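Local structure of pollen-specific leucine-rich repeat extensin-like protein 1 (Arabidopsis thaliana, 6TME) at residues A[171-176]-A[193-198]; A[215-220]-A[239-244]; A[81-86]-A[93-98]. The protein probably binds small secreted peptide signals through its leucine-rich repeat domain, tying them to the cell wall of pollen and the growing pollen tube. All blocks are in the same frame, centred on the assembly; numbering follows the deposited sequence.

How the contacts relate
All three contacts lie along one leucine-rich repeat solenoid. Contacts 1 and 2 are near its middle, their centres about 10 Å apart, and they touch directly: Asn195 OD1 meets Thr216 OG1 at 2.8 Å and Asn196 N meets Ala218 O at 2.8 Å, both probable hydrogen bonds. Each joins consecutive turns where the chain leaves the parallel strands. Contact 3 is the antiparallel hairpin at the N-terminal end, its centre about 28 Å from that of contact 1 and about 34 Å from that of contact 2, with no touch to either. Each contact has residues against the chain of another protein in the assembly, consistent with all three lying along the face that meets it.

Contact 1 (A[171-176]-A[193-198]); sequences IRYNDF and FLNNNR. With GOL (glycerol), chain S; EDO (1,2-ethanediol), chain U.
Asn196 stacks on the ring of Tyr173: amide and ring planes are only 15° apart, CB sits over the ring centre in a CH-pi contact, 3.6 Å from the centroid, and CG lies over CZ and CE1. Asn195 ND2 comes obliquely to the same ring, its amide plane turned nearly at a right angle to the ring plane, and donates in that amide plane to Asn196 OD1 (2.9 Å), which helps fix the rotation of the stacked amide; Asn195 OD1 is hydrogen-bonded to Thr216 OG1. At the edge of the Phe176 ring, in its plane, lies Ile171 O, while Asn197 OD1 comes obliquely to CD2. The edge of the Arg198 guanidinium meets an ethanediol, to which NH2 makes a weak bond.

Asn197 carries the polar centre. Its CG lies beside the backbone N, anti to the carbonyl carbon (chi1 -84°), from where ND2 donates both to Leu194 O (2.8 Å) and, across the contact, to Ile171 O (3.1 Å). Ile171 O is gripped again by Asn174 ND2, from the opposite face of its carbonyl plane. The other end of the Asn197 amide, OD1, accepts from Phe176 N at 3.0 Å and weakly from Asn174 N. Backbone bonds frame this core, Tyr173 N to Asn195 O (3.0 Å) and Arg198 N to Phe176 O. Glycerol, probably from the crystallisation liquor, accepts from Asn196 ND2 at O2 (3.1 Å) and donates from O3 to Asn197 O.

Tyr173 OH, Asn195 ND2 and Arg172 NH1 bond to backbone of the chain of another protein, and Arg172 NE forms a salt bridge with Asp170. Asparagine amides thus satisfy carbonyls of buried residues, while the stack and the Asn195 bond probably help hold the polar ends that face the partner protein.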
ATOM      1  N   ILE A 171       6.366   1.531   3.161  1.00 21.90           N
ATOM      2  CA  ILE A 171       7.701   0.973   2.981  1.00 19.59           C
ATOM      3  C   ILE A 171       7.876   0.344   1.605  1.00 18.97           C
ATOM      4  O   ILE A 171       8.858  -0.359   1.367  1.00 24.90           O
ATOM      5  CB  ILE A 171       8.038  -0.043   4.088  1.00 24.18           C
ATOM      6  CG1 ILE A 171       7.090  -1.257   3.988  1.00 27.70           C
ATOM      7  CG2 ILE A 171       7.942   0.623   5.484  1.00 20.33           C
ATOM      8  CD1 ILE A 171       7.453  -2.393   4.933  1.00 25.49           C
ATOM      9  N   ARG A 172       6.949   0.609   0.689  1.00 23.96           N
ATOM     10  CA  ARG A 172       6.960   0.001  -0.633  1.00 25.24           C
ATOM     11  C   ARG A 172       8.234   0.380  -1.390  1.00 28.45           C
ATOM     12  O   ARG A 172       8.857   1.423  -1.142  1.00 25.37           O
ATOM     13  CB  ARG A 172       5.703   0.430  -1.418  1.00 20.02           C
ATOM     14  CG  ARG A 172       5.768   1.863  -1.968  1.00 14.76           C
ATOM     15  CD  ARG A 172       4.431   2.507  -2.374  1.00 12.47           C
ATOM     16  NE  ARG A 172       4.658   3.953  -2.398  1.00 20.21           N
ATOM     17  CZ  ARG A 172       4.915   4.681  -3.485  1.00 29.14           C
ATOM     18  NH1 ARG A 172       4.908   4.143  -4.715  1.00 23.21           N
ATOM     19  NH2 ARG A 172       5.182   5.972  -3.342  1.00 26.43           N
ATOM     20  N   TYR A 173       8.646  -0.517  -2.291  1.00 23.51           N
ATOM     21  CA  TYR A 173       9.755  -0.283  -3.220  1.00 17.87           C
ATOM     22  C   TYR A 173      11.095  -0.171  -2.491  1.00 23.09           C
ATOM     23  O   TYR A 173      11.897   0.732  -2.744  1.00 21.16           O
ATOM     24  CB  TYR A 173       9.494   0.950  -4.088  1.00 17.51           C
ATOM     25  CG  TYR A 173       8.758   0.590  -5.335  1.00 25.96           C
ATOM     26  CD1 TYR A 173       9.387  -0.116  -6.368  1.00 26.36           C
ATOM     27  CD2 TYR A 173       7.420   0.924  -5.480  1.00 25.59           C
ATOM     28  CE1 TYR A 173       8.681  -0.466  -7.535  1.00 21.26           C
ATOM     29  CE2 TYR A 173       6.726   0.603  -6.617  1.00 26.01           C
ATOM     30  CZ  TYR A 173       7.356  -0.099  -7.639  1.00 26.24           C
ATOM     31  OH  TYR A 173       6.624  -0.403  -8.745  1.00 24.98           O
ATOM     32  N   ASN A 174      11.326  -1.097  -1.572  1.00 21.78           N
ATOM     33  CA  ASN A 174      12.608  -1.214  -0.902  1.00 18.64           C
ATOM     34  C   ASN A 174      13.034  -2.668  -1.084  1.00 25.59           C
ATOM     35  O   ASN A 174      12.607  -3.350  -2.017  1.00 23.58           O
ATOM     36  CB  ASN A 174      12.510  -0.787   0.561  1.00 13.91           C
ATOM     37  CG  ASN A 174      12.471   0.712   0.724  1.00 25.59           C
ATOM     38  OD1 ASN A 174      13.481   1.388   0.541  1.00 26.91           O
ATOM     39  ND2 ASN A 174      11.309   1.242   1.099  1.00 21.69           N
ATOM     40  N   ASP A 175      13.889  -3.152  -0.195  1.00 27.21           N
ATOM     41  CA  ASP A 175      14.331  -4.534  -0.196  1.00 23.53           C
ATOM     42  C   ASP A 175      14.105  -5.149   1.176  1.00 24.69           C
ATOM     43  O   ASP A 175      14.957  -5.869   1.704  1.00 21.33           O
ATOM     44  CB  ASP A 175      15.797  -4.636  -0.612  1.00 26.51           C
ATOM     45  CG  ASP A 175      16.229  -6.074  -0.898  1.00 36.58           C
ATOM     46  OD1 ASP A 175      15.358  -6.938  -1.099  1.00 37.86           O
ATOM     47  OD2 ASP A 175      17.446  -6.352  -0.879  1.00 37.22           O
ATOM     48  N   PHE A 176      12.968  -4.839   1.794  1.00 18.35           N
ATOM     49  CA  PHE A 176      12.558  -5.570   2.985  1.00 26.30           C
ATOM     50  C   PHE A 176      12.176  -7.006   2.619  1.00 27.45           C
ATOM     51  O   PHE A 176      11.712  -7.290   1.508  1.00 25.92           O
ATOM     52  CB  PHE A 176      11.399  -4.855   3.676  1.00 26.00           C
ATOM     53  CG  PHE A 176      11.767  -3.498   4.229  1.00 27.70           C
ATOM     54  CD1 PHE A 176      12.663  -3.387   5.292  1.00 28.54           C
ATOM     55  CD2 PHE A 176      11.225  -2.340   3.690  1.00 23.61           C
ATOM     56  CE1 PHE A 176      13.005  -2.151   5.799  1.00 19.32           C
ATOM     57  CE2 PHE A 176      11.572  -1.094   4.186  1.00 19.89           C
ATOM     58  CZ  PHE A 176      12.457  -0.999   5.242  1.00 27.92           C
ATOM     59  N   PHE A 193       1.284   0.199   2.902  1.00 33.54           N
ATOM     60  CA  PHE A 193       1.865  -0.077   1.591  1.00 33.58           C
ATOM     61  C   PHE A 193       3.095  -0.953   1.798  1.00 27.93           C
ATOM     62  O   PHE A 193       4.075  -0.517   2.406  1.00 27.75           O
ATOM     63  CB  PHE A 193       2.213   1.221   0.856  1.00 25.89           C
ATOM     64  CG  PHE A 193       1.017   2.108   0.609  1.00 25.69           C
ATOM     65  CD1 PHE A 193       0.142   1.832  -0.418  1.00 23.96           C
ATOM     66  CD2 PHE A 193       0.754   3.208   1.434  1.00 28.86           C
ATOM     67  CE1 PHE A 193      -0.974   2.641  -0.653  1.00 30.51           C
ATOM     68  CE2 PHE A 193      -0.361   4.016   1.218  1.00 23.27           C
ATOM     69  CZ  PHE A 193      -1.225   3.734   0.166  1.00 25.35           C
ATOM     70  N   LEU A 194       3.033  -2.192   1.314  1.00 27.58           N
ATOM     71  CA  LEU A 194       4.145  -3.129   1.415  1.00 25.82           C
ATOM     72  C   LEU A 194       4.686  -3.537   0.057  1.00 26.27           C
ATOM     73  O   LEU A 194       5.697  -4.235   0.001  1.00 22.41           O
ATOM     74  CB  LEU A 194       3.725  -4.394   2.175  1.00 27.96           C
ATOM     75  CG  LEU A 194       2.916  -4.203   3.450  1.00 31.73           C
ATOM     76  CD1 LEU A 194       2.230  -5.516   3.785  1.00 34.11           C
ATOM     77  CD2 LEU A 194       3.817  -3.732   4.607  1.00 26.51           C
ATOM     78  N   ASN A 195       4.056  -3.099  -1.030  1.00 24.20           N
ATOM     79  CA  ASN A 195       4.291  -3.696  -2.331  1.00 20.92           C
ATOM     80  C   ASN A 195       5.737  -3.499  -2.764  1.00 30.01           C
ATOM     81  O   ASN A 195       6.445  -2.604  -2.282  1.00 27.48           O
ATOM     82  CB  ASN A 195       3.332  -3.118  -3.382  1.00 17.46           C
ATOM     83  CG  ASN A 195       3.440  -1.588  -3.522  1.00 27.08           C
ATOM     84  OD1 ASN A 195       2.890  -0.822  -2.721  1.00 21.78           O
ATOM     85  ND2 ASN A 195       4.158  -1.150  -4.544  1.00 19.62           N
ATOM     86  N   ASN A 196       6.182  -4.380  -3.666  1.00 30.89           N
ATOM     87  CA  ASN A 196       7.512  -4.296  -4.282  1.00 23.00           C
ATOM     88  C   ASN A 196       8.612  -4.337  -3.229  1.00 23.09           C
ATOM     89  O   ASN A 196       9.481  -3.457  -3.138  1.00 25.01           O
ATOM     90  CB  ASN A 196       7.638  -3.047  -5.149  1.00 18.44           C
ATOM     91  CG  ASN A 196       6.830  -3.145  -6.413  1.00 31.62           C
ATOM     92  OD1 ASN A 196       5.617  -2.898  -6.415  1.00 31.47           O
ATOM     93  ND2 ASN A 196       7.497  -3.497  -7.506  1.00 22.53           N
ATOM     94  N   ASN A 197       8.549  -5.380  -2.415  1.00 22.63           N
ATOM     95  CA  ASN A 197       9.629  -5.718  -1.508  1.00 28.41           C
ATOM     96  C   ASN A 197       9.983  -7.174  -1.794  1.00 35.00           C
ATOM     97  O   ASN A 197       9.723  -7.718  -2.873  1.00 34.95           O
ATOM     98  CB  ASN A 197       9.198  -5.432  -0.064  1.00 23.49           C
ATOM     99  CG  ASN A 197       9.406  -3.988   0.304  1.00 26.69           C
ATOM    100  OD1 ASN A 197      10.538  -3.563   0.549  1.00 24.29           O
ATOM    101  ND2 ASN A 197       8.327  -3.205   0.279  1.00 21.56           N
ATOM    102  N   ARG A 198      10.565  -7.836  -0.814  1.00 34.55           N
ATOM    103  CA  ARG A 198      10.830  -9.253  -0.937  1.00 30.86           C
ATOM    104  C   ARG A 198      10.279 -10.011   0.265  1.00 24.29           C
ATOM    105  O   ARG A 198      10.867 -10.987   0.720  1.00 31.15           O
ATOM    106  CB  ARG A 198      12.322  -9.496  -1.127  1.00 30.01           C
ATOM    107  CG  ARG A 198      12.829  -8.999  -2.465  1.00 21.71           C
ATOM    108  CD  ARG A 198      12.321  -9.920  -3.601  1.00 36.59           C
ATOM    109  NE  ARG A 198      13.296 -10.970  -3.923  1.00 49.38           N
ATOM    110  CZ  ARG A 198      13.233 -11.782  -4.977  1.00 48.76           C
ATOM    111  NH1 ARG A 198      12.226 -11.697  -5.835  1.00 52.56           N
ATOM    112  NH2 ARG A 198      14.185 -12.683  -5.168  1.00 48.85           N
TER
HETATM  113  C1  GOL S 513      12.358  -3.694  -5.447  1.00 55.71           C
HETATM  114  O1  GOL S 513      12.140  -2.482  -4.697  1.00 31.50           O
HETATM  115  C2  GOL S 513      10.972  -4.431  -5.796  1.00 56.10           C
HETATM  116  O2  GOL S 513      10.504  -4.188  -7.091  1.00 52.20           O
HETATM  117  C3  GOL S 513      11.208  -5.951  -5.569  1.00 50.07           C
HETATM  118  O3  GOL S 513       9.939  -6.542  -5.517  1.00 39.85           O
HETATM  119  C1  EDO U 515      11.951 -13.362  -9.239  1.00 61.68           C
HETATM  120  O1  EDO U 515      10.620 -13.817  -8.930  1.00 68.70           O
HETATM  121  C2  EDO U 515      12.967 -14.495  -9.093  1.00 50.30           C
HETATM  122  O2  EDO U 515      13.298 -14.664  -7.707  1.00 43.90           O

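Contact 2 (A[215-220]-A[239-244]); sequences VTFAHN and IVFIGN
Phe217 O is gripped by two asparagine amides, Asn220 ND2 from its own turn and Asn244 ND2 from the next, each 3.0 Å away and reaching it from opposite faces of the carbonyl plane. The Asn244 amide also donates from ND2 to Phe241 O, and its OD1, whose modelled place is less sure, accepts from Phe222 N. An alanine at Asn244 would probably leave Phe217 O to the Asn220 amide, Phe222 N without this acceptor, and the two turns less firmly joined. Before the asparagines the strands pair in parallel, with Val240 N bonded to Val215 O and Phe217 N to Val240 O (2.8 Å); just past the strand ends and ahead of the asparagines, His219 N meets Ile242 O at 2.6 Å.

The Phe217 and Phe241 rings point the same way with planes 3° apart, but are slid so far that they barely overlap; CD2 of Phe217 meets CE1 of Phe241 at 3.6 Å. Ile239 CD1 abuts the edge of the Phe217 ring. Ala218 CB packs on Val240 CG1 (3.9 Å), and Ile242 O lies over one face of the His219 imidazole, toward its rim. Gly243 has positive phi (76°), and a CB there would run into that imidazole. Parallel strands followed by a recurring asparagine that bonds the carbonyls of adjacent turns are the signature of the leucine-rich repeat solenoid.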
ATOM      1  N   VAL A 215      -4.609  -1.458   1.657  1.00 19.06           N
ATOM      2  CA  VAL A 215      -3.488  -2.357   1.932  1.00 20.77           C
ATOM      3  C   VAL A 215      -2.938  -2.877   0.602  1.00 29.39           C
ATOM      4  O   VAL A 215      -3.696  -3.412  -0.213  1.00 24.64           O
ATOM      5  CB  VAL A 215      -3.899  -3.552   2.818  1.00 26.52           C
ATOM      6  CG1 VAL A 215      -2.673  -4.364   3.157  1.00 28.60           C
ATOM      7  CG2 VAL A 215      -4.649  -3.120   4.091  1.00 20.25           C
ATOM      8  N   THR A 216      -1.625  -2.743   0.384  1.00 21.77           N
ATOM      9  CA  THR A 216      -0.983  -3.325  -0.787  1.00 26.89           C
ATOM     10  C   THR A 216       0.066  -4.354  -0.377  1.00 31.52           C
ATOM     11  O   THR A 216       0.900  -4.090   0.507  1.00 23.02           O
ATOM     12  CB  THR A 216      -0.356  -2.249  -1.697  1.00 32.02           C
ATOM     13  OG1 THR A 216       0.753  -1.595  -1.057  1.00 35.09           O
ATOM     14  CG2 THR A 216      -1.417  -1.219  -2.110  1.00 18.85           C
ATOM     15  N   PHE A 217      -0.013  -5.540  -1.005  1.00 25.24           N
ATOM     16  CA  PHE A 217       0.959  -6.630  -0.897  1.00 20.14           C
ATOM     17  C   PHE A 217       1.652  -6.920  -2.221  1.00 29.19           C
ATOM     18  O   PHE A 217       2.482  -7.839  -2.281  1.00 29.48           O
ATOM     19  CB  PHE A 217       0.294  -7.949  -0.471  1.00 31.37           C
ATOM     20  CG  PHE A 217      -0.423  -7.905   0.821  1.00 33.60           C
ATOM     21  CD1 PHE A 217       0.241  -8.217   2.002  1.00 29.83           C
ATOM     22  CD2 PHE A 217      -1.774  -7.613   0.862  1.00 31.45           C
ATOM     23  CE1 PHE A 217      -0.427  -8.202   3.218  1.00 30.48           C
ATOM     24  CE2 PHE A 217      -2.452  -7.582   2.073  1.00 34.08           C
ATOM     25  CZ  PHE A 217      -1.773  -7.878   3.257  1.00 31.15           C
ATOM     26  N   ALA A 218       1.268  -6.219  -3.293  1.00 28.89           N
ATOM     27  CA  ALA A 218       1.693  -6.558  -4.650  1.00 30.56           C
ATOM     28  C   ALA A 218       3.205  -6.768  -4.738  1.00 23.40           C
ATOM     29  O   ALA A 218       3.975  -6.144  -4.014  1.00 24.61           O
ATOM     30  CB  ALA A 218       1.265  -5.440  -5.606  1.00 19.65           C
ATOM     31  N   HIS A 219       3.628  -7.663  -5.635  1.00 22.39           N
ATOM     32  CA  HIS A 219       5.042  -7.840  -6.007  1.00 16.48           C
ATOM     33  C   HIS A 219       5.926  -8.151  -4.798  1.00 22.14           C
ATOM     34  O   HIS A 219       6.939  -7.487  -4.520  1.00 24.57           O
ATOM     35  CB  HIS A 219       5.556  -6.621  -6.770  1.00 18.24           C
ATOM     36  CG  HIS A 219       4.813  -6.379  -8.044  1.00 32.83           C
ATOM     37  ND1 HIS A 219       4.597  -7.372  -8.972  1.00 31.10           N
ATOM     38  CD2 HIS A 219       4.201  -5.274  -8.526  1.00 35.21           C
ATOM     39  CE1 HIS A 219       3.896  -6.884  -9.977  1.00 33.40           C
ATOM     40  NE2 HIS A 219       3.632  -5.617  -9.726  1.00 33.60           N
ATOM     41  N   ASN A 220       5.518  -9.180  -4.070  1.00 21.54           N
ATOM     42  CA  ASN A 220       6.367  -9.778  -3.051  1.00 24.66           C
ATOM     43  C   ASN A 220       6.451 -11.267  -3.379  1.00 23.80           C
ATOM     44  O   ASN A 220       6.133 -11.696  -4.495  1.00 28.45           O
ATOM     45  CB  ASN A 220       5.812  -9.453  -1.665  1.00 22.64           C
ATOM     46  CG  ASN A 220       6.165  -8.056  -1.240  1.00 29.08           C
ATOM     47  OD1 ASN A 220       7.327  -7.784  -0.899  1.00 21.00           O
ATOM     48  ND2 ASN A 220       5.181  -7.140  -1.288  1.00 18.63           N
ATOM     49  N   ILE A 239      -7.518  -3.272  -1.890  1.00 26.33           N
ATOM     50  CA  ILE A 239      -6.549  -4.293  -1.502  1.00 19.22           C
ATOM     51  C   ILE A 239      -5.914  -4.852  -2.769  1.00 22.30           C
ATOM     52  O   ILE A 239      -6.611  -5.193  -3.728  1.00 25.97           O
ATOM     53  CB  ILE A 239      -7.184  -5.408  -0.644  1.00 31.67           C
ATOM     54  CG1 ILE A 239      -6.096  -6.306  -0.045  1.00 30.91           C
ATOM     55  CG2 ILE A 239      -8.229  -6.240  -1.430  1.00 30.51           C
ATOM     56  CD1 ILE A 239      -6.378  -6.715   1.389  1.00 35.61           C
ATOM     57  N   VAL A 240      -4.588  -4.912  -2.791  1.00 27.46           N
ATOM     58  CA  VAL A 240      -3.845  -5.239  -4.000  1.00 32.44           C
ATOM     59  C   VAL A 240      -2.851  -6.351  -3.680  1.00 37.39           C
ATOM     60  O   VAL A 240      -1.975  -6.169  -2.827  1.00 37.31           O
ATOM     61  CB  VAL A 240      -3.127  -4.005  -4.564  1.00 31.71           C
ATOM     62  CG1 VAL A 240      -2.438  -4.339  -5.875  1.00 29.11           C
ATOM     63  CG2 VAL A 240      -4.137  -2.862  -4.753  1.00 28.97           C
ATOM     64  N   PHE A 241      -3.008  -7.501  -4.356  1.00 32.23           N
ATOM     65  CA  PHE A 241      -2.170  -8.686  -4.208  1.00 29.92           C
ATOM     66  C   PHE A 241      -1.348  -9.012  -5.451  1.00 28.75           C
ATOM     67  O   PHE A 241      -0.704 -10.067  -5.482  1.00 23.07           O
ATOM     68  CB  PHE A 241      -3.009  -9.938  -3.927  1.00 35.97           C
ATOM     69  CG  PHE A 241      -3.808  -9.909  -2.672  1.00 30.91           C
ATOM     70  CD1 PHE A 241      -3.224 -10.223  -1.450  1.00 40.51           C
ATOM     71  CD2 PHE A 241      -5.175  -9.682  -2.725  1.00 34.17           C
ATOM     72  CE1 PHE A 241      -3.984 -10.233  -0.288  1.00 39.11           C
ATOM     73  CE2 PHE A 241      -5.939  -9.692  -1.579  1.00 41.80           C
ATOM     74  CZ  PHE A 241      -5.350  -9.971  -0.355  1.00 40.48           C
ATOM     75  N   ILE A 242      -1.399  -8.183  -6.493  1.00 23.46           N
ATOM     76  CA  ILE A 242      -0.728  -8.446  -7.764  1.00 25.16           C
ATOM     77  C   ILE A 242       0.645  -9.097  -7.586  1.00 26.45           C
ATOM     78  O   ILE A 242       1.536  -8.537  -6.935  1.00 31.71           O
ATOM     79  CB  ILE A 242      -0.571  -7.148  -8.581  1.00 24.03           C
ATOM     80  CG1 ILE A 242      -1.890  -6.430  -8.724  1.00 37.21           C
ATOM     81  CG2 ILE A 242      -0.003  -7.446  -9.973  1.00 32.40           C
ATOM     82  CD1 ILE A 242      -1.745  -5.121  -9.465  1.00 38.11           C
ATOM     83  N   GLY A 243       0.839 -10.263  -8.196  1.00 26.76           N
ATOM     84  CA  GLY A 243       2.188 -10.756  -8.394  1.00 23.70           C
ATOM     85  C   GLY A 243       2.828 -11.325  -7.146  1.00 22.65           C
ATOM     86  O   GLY A 243       3.842 -10.819  -6.676  1.00 27.89           O
ATOM     87  N   ASN A 244       2.215 -12.355  -6.581  1.00 27.56           N
ATOM     88  CA  ASN A 244       2.764 -13.064  -5.439  1.00 28.20           C
ATOM     89  C   ASN A 244       2.695 -14.550  -5.782  1.00 36.87           C
ATOM     90  O   ASN A 244       2.563 -14.952  -6.945  1.00 34.07           O
ATOM     91  CB  ASN A 244       2.013 -12.701  -4.152  1.00 28.41           C
ATOM     92  CG  ASN A 244       2.489 -11.393  -3.551  1.00 36.86           C
ATOM     93  OD1 ASN A 244       3.582 -11.317  -2.984  1.00 36.63           O
ATOM     94  ND2 ASN A 244       1.671 -10.351  -3.675  1.00 26.34           N
TER

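Contact 3 (A[81-86]-A[93-98]); sequences FCAPAL and VVAGID
A beta hairpin with a classic bulge closes the N-terminal end of the repeat solenoid: strand 80-85 lies outermost and pairs antiparallel with strand 92-98, which in turn runs parallel to strand 120-122. At the bulge Ala95 and Gly96 both face Phe81, whose O accepts from Ala95 N at 3.0 Å and, more weakly, from Gly96 N. Phe81 N returns a bond to Gly96 O (2.9 Å). Beyond the bulge Ala83 and Val93 form a hydrogen-bonded pair, Val93 N to Ala83 O being 2.9 Å and Ala83 N to Val93 O 3.0 Å. The strand axes are 129° apart, well short of true antiparallel.

Phe81 CG lies beside its own backbone N (chi1 -66°), the atom bonded to Gly96 O, and the ring that starts there has this oxygen at its edge; it crosses Asp98 obliquely, CE2 touching Asp98 CB at 3.7 Å. Ala83, which shares the Phe81 face, touches Ala95 CB with its CB (3.8 Å); Ala85 CB meets Val93 CG1. The opposite face holds Cys82, whose SG packs against Val94 CG2 at 3.8 Å and is joined to Cys75 by a disulfide; Val94 also reaches Leu44 and Ala47 of helix 43-56.

Asp98 OD1 accepts from Asn100 N, while OD2 bonds to backbone of the chain of another protein, which also packs on Phe81. The chemistry divides the hairpin: on the Cys82 side a covalent link and aliphatic packing tie it to Cys75 and to helix 43-56, and on the Phe81 side an aromatic ring and a carboxylate meet the partner protein.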
ATOM      1  N   PHE A  81      10.470  21.093   8.914  1.00 34.11           N
ATOM      2  CA  PHE A  81       9.242  21.865   9.056  1.00 32.61           C
ATOM      3  C   PHE A  81       8.883  21.992  10.525  1.00 30.03           C
ATOM      4  O   PHE A  81       8.657  20.994  11.206  1.00 32.05           O
ATOM      5  CB  PHE A  81       8.115  21.232   8.246  1.00 20.91           C
ATOM      6  CG  PHE A  81       8.367  21.277   6.749  1.00 24.46           C
ATOM      7  CD1 PHE A  81       7.919  22.354   5.987  1.00 25.83           C
ATOM      8  CD2 PHE A  81       9.098  20.273   6.120  1.00 20.06           C
ATOM      9  CE1 PHE A  81       8.158  22.413   4.620  1.00 27.98           C
ATOM     10  CE2 PHE A  81       9.351  20.328   4.756  1.00 28.34           C
ATOM     11  CZ  PHE A  81       8.861  21.407   3.999  1.00 26.43           C
ATOM     12  N   CYS A  82       8.836  23.221  11.011  1.00 32.87           N
ATOM     13  CA  CYS A  82       8.610  23.515  12.414  1.00 30.25           C
ATOM     14  C   CYS A  82       7.145  23.882  12.626  1.00 31.01           C
ATOM     15  O   CYS A  82       6.391  24.105  11.676  1.00 42.16           O
ATOM     16  CB  CYS A  82       9.541  24.637  12.898  1.00 31.48           C
ATOM     17  SG  CYS A  82      11.280  24.116  13.123  1.00 52.42           S
ATOM     18  N   ALA A  83       6.747  23.919  13.893  1.00 27.04           N
ATOM     19  CA  ALA A  83       5.351  24.068  14.285  1.00 33.81           C
ATOM     20  C   ALA A  83       5.300  24.358  15.784  1.00 31.95           C
ATOM     21  O   ALA A  83       6.281  24.119  16.496  1.00 32.28           O
ATOM     22  CB  ALA A  83       4.535  22.803  13.961  1.00 26.30           C
ATOM     23  N   PRO A  84       4.170  24.861  16.276  1.00 31.02           N
ATOM     24  CA  PRO A  84       3.989  24.971  17.724  1.00 29.55           C
ATOM     25  C   PRO A  84       3.884  23.593  18.348  1.00 33.62           C
ATOM     26  O   PRO A  84       3.340  22.661  17.750  1.00 41.21           O
ATOM     27  CB  PRO A  84       2.667  25.745  17.872  1.00 23.18           C
ATOM     28  CG  PRO A  84       2.379  26.325  16.520  1.00 21.14           C
ATOM     29  CD  PRO A  84       3.007  25.379  15.530  1.00 28.13           C
ATOM     30  N   ALA A  85       4.405  23.470  19.567  1.00 30.27           N
ATOM     31  CA  ALA A  85       4.248  22.222  20.302  1.00 30.51           C
ATOM     32  C   ALA A  85       2.773  21.888  20.473  1.00 39.30           C
ATOM     33  O   ALA A  85       1.922  22.776  20.622  1.00 37.05           O
ATOM     34  CB  ALA A  85       4.923  22.308  21.668  1.00 26.72           C
ATOM     35  N   LEU A  86       2.470  20.584  20.447  1.00 38.51           N
ATOM     36  CA  LEU A  86       1.080  20.149  20.579  1.00 38.11           C
ATOM     37  C   LEU A  86       0.498  20.543  21.926  1.00 39.17           C
ATOM     38  O   LEU A  86      -0.681  20.902  22.015  1.00 43.09           O
ATOM     39  CB  LEU A  86       0.979  18.642  20.391  1.00 38.00           C
ATOM     40  CG  LEU A  86       1.099  18.231  18.927  1.00 37.66           C
ATOM     41  CD1 LEU A  86       0.976  16.715  18.794  1.00 35.90           C
ATOM     42  CD2 LEU A  86       0.035  18.950  18.141  1.00 36.61           C
ATOM     43  N   VAL A  93       8.878  23.612  17.772  1.00 29.82           N
ATOM     44  CA  VAL A  93       9.420  22.256  17.648  1.00 29.84           C
ATOM     45  C   VAL A  93       9.561  21.883  16.178  1.00 25.13           C
ATOM     46  O   VAL A  93       8.873  22.428  15.308  1.00 27.96           O
ATOM     47  CB  VAL A  93       8.548  21.189  18.366  1.00 28.89           C
ATOM     48  CG1 VAL A  93       8.312  21.545  19.835  1.00 26.43           C
ATOM     49  CG2 VAL A  93       7.219  20.968  17.630  1.00 28.87           C
ATOM     50  N   VAL A  94      10.482  20.958  15.903  1.00 27.61           N
ATOM     51  CA  VAL A  94      10.598  20.331  14.588  1.00 26.96           C
ATOM     52  C   VAL A  94       9.563  19.210  14.530  1.00 25.51           C
ATOM     53  O   VAL A  94       9.685  18.197  15.227  1.00 25.70           O
ATOM     54  CB  VAL A  94      12.014  19.799  14.327  1.00 29.63           C
ATOM     55  CG1 VAL A  94      12.043  18.958  13.047  1.00 21.94           C
ATOM     56  CG2 VAL A  94      13.022  20.946  14.225  1.00 34.76           C
ATOM     57  N   ALA A  95       8.544  19.390  13.701  1.00 21.57           N
ATOM     58  CA  ALA A  95       7.389  18.506  13.668  1.00 18.47           C
ATOM     59  C   ALA A  95       7.349  17.659  12.420  1.00 26.84           C
ATOM     60  O   ALA A  95       6.593  16.674  12.374  1.00 25.92           O
ATOM     61  CB  ALA A  95       6.079  19.318  13.754  1.00 19.35           C
ATOM     62  N   GLY A  96       8.135  18.016  11.416  1.00 23.85           N
ATOM     63  CA  GLY A  96       8.053  17.348  10.143  1.00 27.17           C
ATOM     64  C   GLY A  96       9.366  17.364   9.393  1.00 29.09           C
ATOM     65  O   GLY A  96      10.150  18.312   9.481  1.00 26.56           O
ATOM     66  N   ILE A  97       9.608  16.284   8.666  1.00 21.28           N
ATOM     67  CA  ILE A  97      10.720  16.165   7.752  1.00 19.33           C
ATOM     68  C   ILE A  97      10.125  15.743   6.421  1.00 21.42           C
ATOM     69  O   ILE A  97       9.288  14.842   6.378  1.00 28.58           O
ATOM     70  CB  ILE A  97      11.737  15.134   8.260  1.00 18.60           C
ATOM     71  CG1 ILE A  97      12.299  15.587   9.608  1.00 21.50           C
ATOM     72  CG2 ILE A  97      12.784  14.872   7.195  1.00 22.67           C
ATOM     73  CD1 ILE A  97      13.320  16.696   9.508  1.00 26.26           C
ATOM     74  N   ASP A  98      10.502  16.430   5.351  1.00 23.45           N
ATOM     75  CA  ASP A  98       9.991  16.084   4.032  1.00 21.82           C
ATOM     76  C   ASP A  98      11.101  16.360   3.029  1.00 22.77           C
ATOM     77  O   ASP A  98      11.342  17.513   2.678  1.00 32.23           O
ATOM     78  CB  ASP A  98       8.723  16.840   3.680  1.00 17.61           C
ATOM     79  CG  ASP A  98       8.046  16.290   2.423  1.00 35.30           C
ATOM     80  OD1 ASP A  98       8.730  15.654   1.577  1.00 29.77           O
ATOM     81  OD2 ASP A  98       6.813  16.481   2.285  1.00 49.00           O
TER